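Local atomic coordinates of KLLA0F20702p (Kluyveromyces lactis, PDB entry 5Y5A), a protein that probably serves as the Est1 component of yeast telomerase, binding Cdc13 and so bringing the enzyme to telomeres. Residues A[10-15]-A[79-84]; A[295-300]-A[313-318]; A[397-402]-A[437-442]. All coordinates share one frame; numbering follows the deposited sequence.

Contact 1: residues A[10-15]-A[79-84]; sequences ETFSGF and HRILDL
Phe12 of helix 7-21 packs on Leu84 and Ile81 of helix 78-105 in a buried, apolar helix-to-helix contact near the N terminus of the chain. The backbones come close here: the CA atoms of Phe12 and Leu84 are 6.4 Å apart. The methylene of Leu84 lies over one face of the Phe12 ring. Its CB is 3.6 Å from the ring centroid and 15° off the ring normal, which makes a clear CH-pi contact. Leu84 CD1 extends the same patch and meets Phe12 CD1 at 3.8 Å. The leucine CG stands anti to its carbonyl carbon (chi1 -71°), and this carries the branch along the ring rim. On the other side of CG, Phe12 CD2 comes to 3.2 Å from Leu84 O, so the ring also lies close to the backbone of helix 78-105. This helix pair belongs to the all-helical N-terminal part of Est1, and helix 78-105 carries residues of the Est1 family region, which belongs to the TPR clan. At the far end of the ring, Phe12 CZ meets Ile81 CG2 at 4.1 Å and lies 3.6 Å from Ile81 O. The Phe12 and Ile81 side chains run nearly perpendicular. Phe15, one turn further along helix 7-21, covers the opposite face of the Phe12 ring through its CD2. Helix 33-53 closes the group: Ile45 touches Phe12, and Leu49 touches Ile81. On another side of helix 78-105, Asp83 forms a salt bridge with Arg190 of helix 179-206.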
loop_
_atom_site.group_PDB
_atom_site.type_symbol
_atom_site.label_atom_id
_atom_site.label_comp_id
_atom_site.label_asym_id
_atom_site.label_seq_id
_atom_site.Cartn_x
_atom_site.Cartn_y
_atom_site.Cartn_z
ATOM N N GLU A 10 -22.133 17.740 -17.746
ATOM C CA GLU A 10 -22.254 19.119 -18.205
ATOM C C GLU A 10 -22.444 20.080 -17.042
ATOM O O GLU A 10 -22.001 21.227 -17.089
ATOM C CB GLU A 10 -23.425 19.264 -19.179
ATOM C CG GLU A 10 -23.269 18.498 -20.476
ATOM C CD GLU A 10 -24.438 18.722 -21.412
ATOM O OE1 GLU A 10 -25.501 19.170 -20.933
ATOM O OE2 GLU A 10 -24.295 18.459 -22.623
ATOM N N THR A 11 -23.115 19.602 -16.004
ATOM C CA THR A 11 -23.430 20.433 -14.852
ATOM C C THR A 11 -22.173 20.782 -14.064
ATOM O O THR A 11 -21.989 21.925 -13.650
ATOM C CB THR A 11 -24.439 19.735 -13.923
ATOM O OG1 THR A 11 -25.596 19.353 -14.676
ATOM C CG2 THR A 11 -24.854 20.660 -12.791
ATOM N N PHE A 12 -21.302 19.797 -13.868
ATOM C CA PHE A 12 -20.106 20.004 -13.060
ATOM C C PHE A 12 -19.041 20.795 -13.800
ATOM O O PHE A 12 -18.280 21.543 -13.187
ATOM C CB PHE A 12 -19.545 18.666 -12.585
ATOM C CG PHE A 12 -20.107 18.228 -11.272
ATOM C CD1 PHE A 12 -21.292 17.515 -11.213
ATOM C CD2 PHE A 12 -19.471 18.565 -10.090
ATOM C CE1 PHE A 12 -21.823 17.127 -9.998
ATOM C CE2 PHE A 12 -19.995 18.180 -8.872
ATOM C CZ PHE A 12 -21.171 17.459 -8.825
ATOM N N SER A 13 -18.991 20.632 -15.115
ATOM C CA SER A 13 -18.123 21.459 -15.937
ATOM C C SER A 13 -18.496 22.925 -15.739
ATOM O O SER A 13 -17.630 23.797 -15.666
ATOM C CB SER A 13 -18.233 21.063 -17.408
ATOM O OG SER A 13 -17.595 22.015 -18.238
ATOM N N GLY A 14 -19.797 23.179 -15.632
ATOM C CA GLY A 14 -20.312 24.514 -15.394
ATOM C C GLY A 14 -19.918 25.079 -14.044
ATOM O O GLY A 14 -19.684 26.278 -13.915
ATOM N N PHE A 15 -19.852 24.222 -13.031
ATOM C CA PHE A 15 -19.405 24.653 -11.714
ATOM C C PHE A 15 -17.976 25.147 -11.812
ATOM O O PHE A 15 -17.631 26.209 -11.290
ATOM C CB PHE A 15 -19.493 23.517 -10.695
ATOM C CG PHE A 15 -20.893 23.076 -10.398
ATOM C CD1 PHE A 15 -21.959 23.920 -10.629
ATOM C CD2 PHE A 15 -21.140 21.816 -9.888
ATOM C CE1 PHE A 15 -23.247 23.516 -10.359
ATOM C CE2 PHE A 15 -22.430 21.408 -9.616
ATOM C CZ PHE A 15 -23.482 22.257 -9.852
ATOM N N HIS A 79 -20.994 8.163 -5.489
ATOM C CA HIS A 79 -19.541 8.278 -5.527
ATOM C C HIS A 79 -19.080 8.988 -6.800
ATOM O O HIS A 79 -17.982 9.537 -6.850
ATOM C CB HIS A 79 -18.885 6.897 -5.410
ATOM C CG HIS A 79 -18.848 6.131 -6.696
ATOM N ND1 HIS A 79 -17.734 6.097 -7.509
ATOM C CD2 HIS A 79 -19.784 5.368 -7.307
ATOM C CE1 HIS A 79 -17.987 5.347 -8.566
ATOM N NE2 HIS A 79 -19.224 4.893 -8.469
ATOM N N ARG A 80 -19.926 8.976 -7.824
ATOM C CA ARG A 80 -19.632 9.686 -9.062
ATOM C C ARG A 80 -19.825 11.187 -8.861
ATOM O O ARG A 80 -19.053 12.005 -9.362
ATOM C CB ARG A 80 -20.517 9.172 -10.200
ATOM C CG ARG A 80 -20.218 7.738 -10.611
ATOM C CD ARG A 80 -21.177 7.232 -11.685
ATOM N NE ARG A 80 -20.732 5.955 -12.247
ATOM C CZ ARG A 80 -21.443 5.216 -13.095
ATOM N NH1 ARG A 80 -22.648 5.616 -13.484
ATOM N NH2 ARG A 80 -20.950 4.072 -13.552
ATOM N N ILE A 81 -20.864 11.539 -8.115
ATOM C CA ILE A 81 -21.131 12.934 -7.794
ATOM C C ILE A 81 -19.959 13.521 -7.012
ATOM O O ILE A 81 -19.558 14.661 -7.243
ATOM C CB ILE A 81 -22.433 13.080 -6.990
ATOM C CG1 ILE A 81 -23.636 12.791 -7.890
ATOM C CG2 ILE A 81 -22.549 14.469 -6.395
ATOM C CD1 ILE A 81 -24.932 12.674 -7.143
ATOM N N LEU A 82 -19.395 12.724 -6.112
ATOM C CA LEU A 82 -18.282 13.176 -5.288
ATOM C C LEU A 82 -16.982 13.294 -6.086
ATOM O O LEU A 82 -16.144 14.143 -5.787
ATOM C CB LEU A 82 -18.088 12.228 -4.103
ATOM C CG LEU A 82 -19.267 12.153 -3.132
ATOM C CD1 LEU A 82 -19.110 10.990 -2.169
ATOM C CD2 LEU A 82 -19.411 13.466 -2.368
ATOM N N ASP A 83 -16.812 12.433 -7.088
ATOM C CA ASP A 83 -15.619 12.478 -7.936
ATOM C C ASP A 83 -15.659 13.709 -8.844
ATOM O O ASP A 83 -14.658 14.399 -9.010
ATOM C CB ASP A 83 -15.487 11.197 -8.767
ATOM C CG ASP A 83 -14.965 10.014 -7.955
ATOM O OD1 ASP A 83 -14.267 10.230 -6.943
ATOM O OD2 ASP A 83 -15.246 8.860 -8.335
ATOM N N LEU A 84 -16.822 13.994 -9.421
ATOM C CA LEU A 84 -16.985 15.211 -10.207
ATOM C C LEU A 84 -16.852 16.458 -9.331
ATOM O O LEU A 84 -16.493 17.542 -9.812
ATOM C CB LEU A 84 -18.338 15.215 -10.919
ATOM C CG LEU A 84 -18.508 14.240 -12.083
ATOM C CD1 LEU A 84 -19.926 14.305 -12.615
ATOM C CD2 LEU A 84 -17.510 14.541 -13.189
#

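Contact 2: residues A[295-300]-A[313-318]; sequences DDLKVQ and MEFYIL
Tyr316 OH lies beside Leu297 and is hydrogen-bonded to Glu301 OE2, just past the segment 295-300. Leu297 CB is 3.7 Å from this oxygen. The backbone N of Lys298 is 4.0 Å away and makes no bond to it. The phenol oxygen thus lies beside Leu297 and the Lys298 backbone, while the ring carbon CE1 joins an apolar patch. Leu297 carries that patch. Its CG is anti to the carbonyl carbon (chi1 -76°), and the branch reaches across to two consecutive residues. CD1 touches Phe315 CB at 3.6 Å and lies 3.8 Å from Tyr316 CE1. The methyl meets both aromatic rings obliquely. The side chains of Leu297 and Phe315 stand roughly square to each other, and the CD1 methyl fits against the root of the phenylalanine. No hydrogen bond joins the two segments.

Each segment is tied up locally. Gln300 NE2 folds back to Asp296 O at 3.2 Å, with an N-H...O angle of 151°. The donor sits above the carbonyl plane rather than on a lone pair. Gln300 N also bonds Leu297 O at 2.8 Å. Across the contact, Phe315 to Leu318 form a type I beta turn, closed by Leu318 N on Phe315 O at 3.0 Å. Neighbouring helices complete the packing. Phe342 meets the Tyr316 ring edge-to-face, and Phe251 of helix 251-263 lies on Phe315. Glu314 is hydrogen-bonded to Asn253 N. The contact joins helix 285-298 to helix 306-315, its successor in the chain, within the Est1 DNA/RNA binding region. Such packing of helices adjacent in sequence is consistent with the TPR clan to which this region belongs.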
loop_
_atom_site.group_PDB
_atom_site.type_symbol
_atom_site.label_atom_id
_atom_site.label_comp_id
_atom_site.label_asym_id
_atom_site.label_seq_id
_atom_site.Cartn_x
_atom_site.Cartn_y
_atom_site.Cartn_z
ATOM N N ASP A 295 22.409 12.074 -0.663
ATOM C CA ASP A 295 23.552 12.914 -0.274
ATOM C C ASP A 295 23.653 13.044 1.246
ATOM O O ASP A 295 24.737 12.891 1.830
ATOM C CB ASP A 295 23.461 14.331 -0.868
ATOM C CG ASP A 295 23.655 14.371 -2.372
ATOM O OD1 ASP A 295 24.020 13.343 -2.973
ATOM O OD2 ASP A 295 23.456 15.457 -2.954
ATOM N N ASP A 296 22.523 13.368 1.875
ATOM C CA ASP A 296 22.484 13.566 3.320
ATOM C C ASP A 296 22.844 12.267 4.035
ATOM O O ASP A 296 23.548 12.276 5.032
ATOM C CB ASP A 296 21.104 14.048 3.777
ATOM C CG ASP A 296 20.672 15.339 3.094
ATOM O OD1 ASP A 296 21.540 16.167 2.738
ATOM O OD2 ASP A 296 19.449 15.526 2.923
ATOM N N LEU A 297 22.360 11.144 3.516
ATOM C CA LEU A 297 22.657 9.869 4.144
ATOM C C LEU A 297 24.132 9.520 3.989
ATOM O O LEU A 297 24.750 9.029 4.930
ATOM C CB LEU A 297 21.779 8.764 3.569
ATOM C CG LEU A 297 20.340 8.793 4.084
ATOM C CD1 LEU A 297 19.519 7.741 3.382
ATOM C CD2 LEU A 297 20.308 8.576 5.591
ATOM N N LYS A 298 24.697 9.792 2.814
ATOM C CA LYS A 298 26.103 9.482 2.567
ATOM C C LYS A 298 27.009 10.050 3.657
ATOM O O LYS A 298 27.905 9.365 4.144
ATOM C CB LYS A 298 26.556 10.008 1.203
ATOM C CG LYS A 298 28.043 9.769 0.958
ATOM C CD LYS A 298 28.497 10.215 -0.413
ATOM C CE LYS A 298 29.991 9.979 -0.568
ATOM N NZ LYS A 298 30.569 10.716 -1.727
ATOM N N VAL A 299 26.757 11.290 4.060
ATOM C CA VAL A 299 27.629 11.949 5.020
ATOM C C VAL A 299 27.313 11.513 6.450
ATOM O O VAL A 299 28.054 11.840 7.381
ATOM C CB VAL A 299 27.532 13.493 4.911
ATOM C CG1 VAL A 299 27.807 13.949 3.483
ATOM C CG2 VAL A 299 26.169 13.975 5.363
ATOM N N GLN A 300 26.230 10.762 6.614
ATOM C CA GLN A 300 25.766 10.356 7.937
ATOM C C GLN A 300 25.965 8.877 8.231
ATOM O O GLN A 300 25.585 8.409 9.303
ATOM C CB GLN A 300 24.285 10.695 8.107
ATOM C CG GLN A 300 23.985 12.175 8.246
ATOM C CD GLN A 300 22.541 12.431 8.628
ATOM O OE1 GLN A 300 22.228 12.657 9.797
ATOM N NE2 GLN A 300 21.652 12.395 7.644
ATOM N N MET A 313 17.673 1.611 5.637
ATOM C CA MET A 313 16.845 0.511 5.148
ATOM C C MET A 313 15.680 1.028 4.315
ATOM O O MET A 313 15.265 0.372 3.369
ATOM C CB MET A 313 16.347 -0.344 6.305
ATOM C CG MET A 313 17.484 -0.991 7.078
ATOM S SD MET A 313 16.906 -2.137 8.324
ATOM C CE MET A 313 18.141 -1.879 9.597
ATOM N N GLU A 314 15.173 2.213 4.642
ATOM C CA GLU A 314 14.112 2.810 3.839
ATOM C C GLU A 314 14.636 3.294 2.479
ATOM O O GLU A 314 13.958 3.185 1.474
ATOM C CB GLU A 314 13.458 3.979 4.578
ATOM C CG GLU A 314 12.301 4.571 3.804
ATOM C CD GLU A 314 11.815 5.888 4.368
ATOM O OE1 GLU A 314 12.155 6.197 5.517
ATOM O OE2 GLU A 314 11.085 6.610 3.655
ATOM N N PHE A 315 15.851 3.824 2.452
ATOM C CA PHE A 315 16.338 4.482 1.251
ATOM C C PHE A 315 17.233 3.648 0.346
ATOM O O PHE A 315 17.153 3.777 -0.868
ATOM C CB PHE A 315 17.086 5.756 1.635
ATOM C CG PHE A 315 16.186 6.906 1.942
ATOM C CD1 PHE A 315 15.584 7.024 3.184
ATOM C CD2 PHE A 315 15.924 7.865 0.982
ATOM C CE1 PHE A 315 14.748 8.084 3.464
ATOM C CE2 PHE A 315 15.090 8.929 1.259
ATOM C CZ PHE A 315 14.503 9.040 2.503
ATOM N N TYR A 316 18.096 2.815 0.914
ATOM C CA TYR A 316 19.152 2.218 0.107
ATOM C C TYR A 316 18.643 1.111 -0.795
ATOM O O TYR A 316 19.361 0.661 -1.679
ATOM C CB TYR A 316 20.297 1.703 0.988
ATOM C CG TYR A 316 21.256 2.807 1.395
ATOM C CD1 TYR A 316 20.849 4.129 1.381
ATOM C CD2 TYR A 316 22.571 2.534 1.769
ATOM C CE1 TYR A 316 21.694 5.146 1.742
ATOM C CE2 TYR A 316 23.443 3.567 2.135
ATOM C CZ TYR A 316 22.988 4.870 2.116
ATOM O OH TYR A 316 23.812 5.924 2.474
ATOM N N ILE A 317 17.402 0.680 -0.601
ATOM C CA ILE A 317 16.839 -0.297 -1.514
ATOM C C ILE A 317 16.347 0.408 -2.784
ATOM O O ILE A 317 16.157 -0.223 -3.816
ATOM C CB ILE A 317 15.676 -1.103 -0.866
ATOM C CG1 ILE A 317 15.395 -2.383 -1.665
ATOM C CG2 ILE A 317 14.430 -0.236 -0.712
ATOM C CD1 ILE A 317 14.207 -3.200 -1.154
ATOM N N LEU A 318 16.125 1.698 -2.696
ATOM C CA LEU A 318 15.610 2.458 -3.801
ATOM C C LEU A 318 16.491 2.491 -5.016
ATOM O O LEU A 318 16.030 2.204 -6.079
ATOM C CB LEU A 318 15.178 3.830 -3.358
ATOM C CG LEU A 318 14.086 3.817 -2.313
ATOM C CD1 LEU A 318 13.735 5.202 -1.868
ATOM C CD2 LEU A 318 12.854 3.122 -2.813
#

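Contact 3: residues A[397-402]-A[437-442]; sequences FIFKFF and KNVLKF
Phe399 of helix 385-410 reaches across to Phe442 and Val439 of helix 437-444. Its CB starts 4.0 Å from Phe442 CE1, and its CG lies 3.8 Å from the same atom. CD1 comes nearest, 3.6 Å from Phe442 CD1, which lies over one face of the Phe399 ring. CE1 still meets Phe442 CD1, at 3.8 Å. The tip, CZ, ends 4.0 Å from Val439 CG1, which sits level with the ring at its rim. Phe442 holds its CG anti to the backbone N (chi1 -174°), which sends its ring back along Phe399. The two side chains thus run past one another from opposing helices. Their rings are oblique, with planes at 42°. Phe402 CD2 lies over the opposite face of Phe399, and Phe449 meets this ring edge-to-face. With an alanine here, a gap is likely to open between the helices, leaving Phe442 and Val439 without the ring that they share. On the same short helix, Lys437 NZ hydrogen-bonds to the backbone of the bound peptide, presumably from Cdc13. The contact has no hydrogen bond or charge pair, so it relies on the fit of apolar surfaces behind the peptide-binding residues.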
loop_
_atom_site.group_PDB
_atom_site.type_symbol
_atom_site.label_atom_id
_atom_site.label_comp_id
_atom_site.label_asym_id
_atom_site.label_seq_id
_atom_site.Cartn_x
_atom_site.Cartn_y
_atom_site.Cartn_z
ATOM N N PHE A 397 18.143 -10.855 -8.169
ATOM C CA PHE A 397 18.384 -9.934 -7.063
ATOM C C PHE A 397 17.294 -10.079 -6.014
ATOM O O PHE A 397 17.560 -10.059 -4.817
ATOM C CB PHE A 397 18.446 -8.471 -7.540
ATOM C CG PHE A 397 18.406 -7.481 -6.411
ATOM C CD1 PHE A 397 19.496 -7.343 -5.556
ATOM C CD2 PHE A 397 17.272 -6.715 -6.178
ATOM C CE1 PHE A 397 19.462 -6.444 -4.486
ATOM C CE2 PHE A 397 17.224 -5.817 -5.120
ATOM C CZ PHE A 397 18.323 -5.678 -4.266
ATOM N N ILE A 398 16.057 -10.207 -6.474
ATOM C CA ILE A 398 14.939 -10.342 -5.554
ATOM C C ILE A 398 15.110 -11.592 -4.693
ATOM O O ILE A 398 14.940 -11.548 -3.471
ATOM C CB ILE A 398 13.598 -10.370 -6.314
ATOM C CG1 ILE A 398 13.358 -8.994 -6.945
ATOM C CG2 ILE A 398 12.450 -10.722 -5.384
ATOM C CD1 ILE A 398 12.072 -8.861 -7.680
ATOM N N PHE A 399 15.488 -12.707 -5.314
ATOM C CA PHE A 399 15.633 -13.936 -4.539
ATOM C C PHE A 399 16.899 -13.917 -3.688
ATOM O O PHE A 399 16.968 -14.578 -2.657
ATOM C CB PHE A 399 15.581 -15.152 -5.464
ATOM C CG PHE A 399 14.178 -15.603 -5.742
ATOM C CD1 PHE A 399 13.413 -14.972 -6.709
ATOM C CD2 PHE A 399 13.593 -16.596 -4.975
ATOM C CE1 PHE A 399 12.103 -15.364 -6.951
ATOM C CE2 PHE A 399 12.277 -16.989 -5.207
ATOM C CZ PHE A 399 11.537 -16.376 -6.198
ATOM N N LYS A 400 17.881 -13.126 -4.099
ATOM C CA LYS A 400 19.038 -12.871 -3.258
ATOM C C LYS A 400 18.579 -12.206 -1.954
ATOM O O LYS A 400 19.023 -12.572 -0.863
ATOM C CB LYS A 400 20.049 -11.989 -3.993
ATOM C CG LYS A 400 21.312 -11.728 -3.203
ATOM C CD LYS A 400 22.314 -10.915 -4.000
ATOM C CE LYS A 400 23.586 -10.706 -3.190
ATOM N NZ LYS A 400 24.643 -9.997 -3.961
ATOM N N PHE A 401 17.675 -11.235 -2.083
ATOM C CA PHE A 401 17.094 -10.533 -0.936
ATOM C C PHE A 401 16.315 -11.490 -0.033
ATOM O O PHE A 401 16.441 -11.441 1.194
ATOM C CB PHE A 401 16.176 -9.407 -1.420
ATOM C CG PHE A 401 15.714 -8.486 -0.331
ATOM C CD1 PHE A 401 16.480 -7.392 0.039
ATOM C CD2 PHE A 401 14.505 -8.704 0.313
ATOM C CE1 PHE A 401 16.054 -6.528 1.035
ATOM C CE2 PHE A 401 14.072 -7.845 1.317
ATOM C CZ PHE A 401 14.846 -6.762 1.677
ATOM N N PHE A 402 15.511 -12.351 -0.660
ATOM C CA PHE A 402 14.781 -13.416 0.036
ATOM C C PHE A 402 15.709 -14.286 0.882
ATOM O O PHE A 402 15.508 -14.439 2.083
ATOM C CB PHE A 402 14.045 -14.327 -0.958
ATOM C CG PHE A 402 12.813 -13.720 -1.572
ATOM C CD1 PHE A 402 12.491 -12.389 -1.372
ATOM C CD2 PHE A 402 11.972 -14.499 -2.359
ATOM C CE1 PHE A 402 11.360 -11.848 -1.940
ATOM C CE2 PHE A 402 10.841 -13.962 -2.931
ATOM C CZ PHE A 402 10.533 -12.629 -2.721
ATOM N N LYS A 437 3.411 -18.368 -12.434
ATOM C CA LYS A 437 4.125 -19.515 -12.980
ATOM C C LYS A 437 5.609 -19.242 -13.222
ATOM O O LYS A 437 6.457 -20.056 -12.861
ATOM C CB LYS A 437 3.459 -19.969 -14.273
ATOM C CG LYS A 437 2.085 -20.564 -14.038
ATOM C CD LYS A 437 2.120 -21.531 -12.862
ATOM C CE LYS A 437 0.785 -22.233 -12.674
ATOM N NZ LYS A 437 0.812 -23.141 -11.498
ATOM N N ASN A 438 5.921 -18.097 -13.823
ATOM C CA ASN A 438 7.309 -17.744 -14.087
ATOM C C ASN A 438 8.123 -17.611 -12.796
ATOM O O ASN A 438 9.295 -17.979 -12.750
ATOM C CB ASN A 438 7.380 -16.444 -14.896
ATOM C CG ASN A 438 6.613 -15.291 -14.239
ATOM O OD1 ASN A 438 5.511 -15.477 -13.717
ATOM N ND2 ASN A 438 7.194 -14.094 -14.274
ATOM N N VAL A 439 7.502 -17.079 -11.747
ATOM C CA VAL A 439 8.204 -16.882 -10.486
ATOM C C VAL A 439 8.384 -18.227 -9.790
ATOM O O VAL A 439 9.450 -18.518 -9.250
ATOM C CB VAL A 439 7.458 -15.889 -9.572
ATOM C CG1 VAL A 439 8.165 -15.761 -8.228
ATOM C CG2 VAL A 439 7.356 -14.539 -10.255
ATOM N N LEU A 440 7.341 -19.049 -9.835
ATOM C CA LEU A 440 7.400 -20.413 -9.322
ATOM C C LEU A 440 8.521 -21.214 -9.978
ATOM O O LEU A 440 9.248 -21.938 -9.302
ATOM C CB LEU A 440 6.061 -21.125 -9.541
ATOM C CG LEU A 440 6.039 -22.615 -9.195
ATOM C CD1 LEU A 440 6.367 -22.836 -7.723
ATOM C CD2 LEU A 440 4.702 -23.239 -9.550
ATOM N N LYS A 441 8.663 -21.086 -11.297
ATOM C CA LYS A 441 9.696 -21.839 -12.002
ATOM C C LYS A 441 11.097 -21.383 -11.602
ATOM O O LYS A 441 11.976 -22.210 -11.400
ATOM C CB LYS A 441 9.508 -21.727 -13.515
ATOM C CG LYS A 441 8.277 -22.474 -14.006
ATOM C CD LYS A 441 7.919 -22.129 -15.441
ATOM C CE LYS A 441 6.675 -22.895 -15.899
ATOM N NZ LYS A 441 6.221 -22.490 -17.264
ATOM N N PHE A 442 11.298 -20.073 -11.489
ATOM C CA PHE A 442 12.583 -19.533 -11.053
ATOM C C PHE A 442 12.926 -20.023 -9.640
ATOM O O PHE A 442 14.058 -20.428 -9.367
ATOM C CB PHE A 442 12.567 -17.994 -11.087
ATOM C CG PHE A 442 13.905 -17.361 -10.787
ATOM C CD1 PHE A 442 14.316 -17.150 -9.480
ATOM C CD2 PHE A 442 14.756 -16.982 -11.820
ATOM C CE1 PHE A 442 15.546 -16.571 -9.200
ATOM C CE2 PHE A 442 15.982 -16.399 -11.547
ATOM C CZ PHE A 442 16.377 -16.192 -10.229
#

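In the fold
All three contacts lie in this largely helical N-terminal part of a longer protein. Contact 1 comes first. It brings helix 78-105 back onto helix 7-21 and closes a loop that contains helix 33-53. Contact 2 closes a much shorter loop of 12 residues between helices 285-298 and 306-315. Contact 3 then joins helix 385-410 to helix 437-444, with helix 421-433 between them. The three loops follow in series, and none nests or crosses. Contacts 1 and 3 lie on opposite sides of the chain's centre, their own centres 46 Å apart. Contacts 2 and 3 both belong to the DNA/RNA binding region and approach to about 4 Å between nearest atoms, without touching.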